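Local coordinates for LINE-1 retrotransposable element ORF1 protein (Homo sapiens, PDB 2W7A) that binds single-stranded nucleic acids as a chaperone of its own transcript and is essential for retrotransposition of LINE-1 elements, at residues N24-Q27 and D28-Q31. Sequence-based numbering, arbitrary orientation. Where two conformers were deposited one is given.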
ATOM      1  N   ASN A  24       4.869   1.694  -8.753  1.00 15.46           N
ATOM      2  CA  ASN A  24       4.784   3.147  -8.878  1.00 15.95           C
ATOM      3  C   ASN A  24       3.727   3.729  -7.921  1.00 14.88           C
ATOM      4  O   ASN A  24       3.908   4.802  -7.332  1.00 17.48           O
ATOM      5  CB  ASN A  24       4.487   3.564 -10.335  1.00 19.81           C
ATOM      6  CG  ASN A  24       5.645   3.304 -11.278  1.00 23.85           C
ATOM      7  OD1 ASN A  24       6.769   2.983 -10.853  1.00 26.39           O
ATOM      8  ND2 ASN A  24       5.374   3.410 -12.566  1.00 24.93           N
ATOM      9  N   THR A  25       2.630   3.007  -7.739  1.00 14.72           N
ATOM     10  CA  THR A  25       1.577   3.392  -6.815  1.00 13.63           C
ATOM     11  C   THR A  25       2.124   3.487  -5.389  1.00 13.07           C
ATOM     12  O   THR A  25       1.850   4.444  -4.679  1.00 11.71           O
ATOM     13  CB  THR A  25       0.403   2.401  -6.870  1.00 17.35           C
ATOM     14  OG1 THR A  25      -0.198   2.494  -8.150  1.00 20.43           O
ATOM     15  CG2 THR A  25      -0.673   2.661  -5.772  1.00 17.60           C
ATOM     16  N   LEU A  26       2.896   2.515  -4.960  1.00 12.43           N
ATOM     17  CA  LEU A  26       3.431   2.556  -3.599  0.70 12.61           C
ATOM     18  C   LEU A  26       4.391   3.735  -3.436  1.00 11.54           C
ATOM     19  O   LEU A  26       4.340   4.460  -2.421  1.00 12.24           O
ATOM     20  CB  LEU A  26       4.113   1.231  -3.199  0.70 16.84           C
ATOM     21  CG  LEU A  26       3.694   0.616  -1.860  0.70 32.38           C
ATOM     22  CD1 LEU A  26       4.075   1.453  -0.664  0.70 21.08           C
ATOM     23  CD2 LEU A  26       2.187   0.350  -1.842  0.70 43.67           C
ATOM     24  N   GLN A  27       5.233   3.938  -4.438  1.00 11.42           N
ATOM     25  CA  GLN A  27       6.137   5.080  -4.361  0.60 11.53           C
ATOM     26  C   GLN A  27       5.351   6.395  -4.365  1.00 11.48           C
ATOM     27  O   GLN A  27       5.709   7.316  -3.636  1.00 11.25           O
ATOM     28  CB  GLN A  27       7.190   5.015  -5.449  0.60 13.54           C
ATOM     29  CG  GLN A  27       8.180   6.193  -5.433  0.60 12.90           C
ATOM     30  CD  GLN A  27       9.121   6.194  -4.243  0.60 17.84           C
ATOM     31  OE1 GLN A  27       9.251   5.181  -3.533  0.60 19.73           O
ATOM     32  NE2 GLN A  27       9.772   7.352  -3.996  0.60 13.75           N
ATOM     33  N   ASP A  28       4.267   6.456  -5.115  1.00 11.70           N
ATOM     34  CA  ASP A  28       3.395   7.655  -5.151  1.00 11.72           C
ATOM     35  C   ASP A  28       2.797   7.889  -3.752  1.00  9.66           C
ATOM     36  O   ASP A  28       2.751   9.021  -3.284  1.00 11.43           O
ATOM     37  CB  ASP A  28       2.315   7.558  -6.232  1.00 13.70           C
ATOM     38  CG  ASP A  28       2.866   7.708  -7.640  1.00 22.77           C
ATOM     39  OD1 ASP A  28       4.024   8.134  -7.820  1.00 26.73           O
ATOM     40  OD2 ASP A  28       2.095   7.373  -8.570  1.00 28.19           O
ATOM     41  N   ILE A  29       2.443   6.812  -3.058  1.00  9.75           N
ATOM     42  CA  ILE A  29       1.852   6.945  -1.737  1.00  8.85           C
ATOM     43  C   ILE A  29       2.883   7.485  -0.746  1.00  8.07           C
ATOM     44  O   ILE A  29       2.608   8.398   0.047  1.00  8.90           O
ATOM     45  CB  ILE A  29       1.231   5.610  -1.217  1.00 10.80           C
ATOM     46  CG1 ILE A  29      -0.019   5.326  -2.066  1.00 11.93           C
ATOM     47  CG2 ILE A  29       0.893   5.690   0.254  1.00 13.14           C
ATOM     48  CD1 ILE A  29      -0.528   3.847  -1.901  1.00 14.24           C
ATOM     49  N   ILE A  30       4.085   6.976  -0.838  1.00  8.05           N
ATOM     50  CA  ILE A  30       5.130   7.425   0.060  1.00  6.95           C
ATOM     51  C   ILE A  30       5.453   8.914  -0.196  1.00  6.77           C
ATOM     52  O   ILE A  30       5.569   9.738   0.721  1.00  7.63           O
ATOM     53  CB  ILE A  30       6.383   6.547  -0.095  1.00  9.81           C
ATOM     54  CG1 ILE A  30       6.102   5.126   0.371  1.00 12.28           C
ATOM     55  CG2 ILE A  30       7.556   7.164   0.649  1.00 12.38           C
ATOM     56  CD1 ILE A  30       7.173   4.131   0.004  1.00 18.20           C
ATOM     57  N   GLN A  31       5.596   9.278  -1.457  1.00  9.03           N
ATOM     58  CA  GLN A  31       5.928  10.657  -1.804  1.00  8.98           C
ATOM     59  C   GLN A  31       4.812  11.641  -1.494  1.00  7.89           C
ATOM     60  O   GLN A  31       5.099  12.795  -1.140  1.00 10.35           O
ATOM     61  CB  GLN A  31       6.327  10.731  -3.271  1.00 10.01           C
ATOM     62  CG  GLN A  31       7.610   9.964  -3.562  1.00 11.01           C
ATOM     63  CD  GLN A  31       8.088  10.050  -5.037  1.00 12.83           C
ATOM     64  OE1 GLN A  31       9.203   9.553  -5.311  1.00 21.53           O
ATOM     65  NE2 GLN A  31       7.339  10.635  -5.915  1.00 17.22           N
TER
HETATM   66  O   HOH W   1      -0.086   5.614  -8.740  0.50 22.43           O
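Gln27 and Gln31, one turn apart on helix 19-33, are joined through their side-chain amides in one of the two modelled conformers of Gln27, so the bond is probably part-time: Gln27 NE2 donates to Gln31 OE1 at 2.6 Å, nearly straight at the hydrogen (167°). In this conformer the donor keeps its partner close to its own amide plane, but it reaches the acceptor from a tilted direction, and the two amides stand almost perpendicular, 87° apart. Gln27 here sends CG opposite its backbone N (chi1 180°) and then bends at chi2, which swings NE2 forward along the helix to Gln31 OE1. Underneath, Gln31 N is bonded to Gln27 O at 2.9 Å, one of four successive i to i+4 backbone bonds that also tie Asp28 to Asn24, Ile29 to Thr25 and Ile30 to Leu26. On another side of the helix a water donates to both Asp28 OD2, at 2.8 Å, and Thr25 OG1, bridging carboxylate and hydroxyl. Each has a further partner: Thr25 OG1 is hydrogen-bonded to Lys21 O, and Asp28 OD2 forms a salt bridge with Lys91. With an alanine at Asp28, Lys91 would probably lose its charged mate and the bridging water one of its two acceptors. Apolar contacts follow the same one-turn spacing: Thr25 CG2 lies 4.1 Å from Ile29 CD1, and in one of two Leu26 conformers its CD1 is equally far from Ile30 CD1. The buried side chains of Leu26 and Ile29 seat the helix on the antiparallel sheet of this RNA recognition motif domain, both packing on Leu8 of strand 5-9. Leu26 also meets Ile45 and Ile48 of strand 45-51, while Thr25, Asp28 and Ile29 touch Leu90 of strand 88-90.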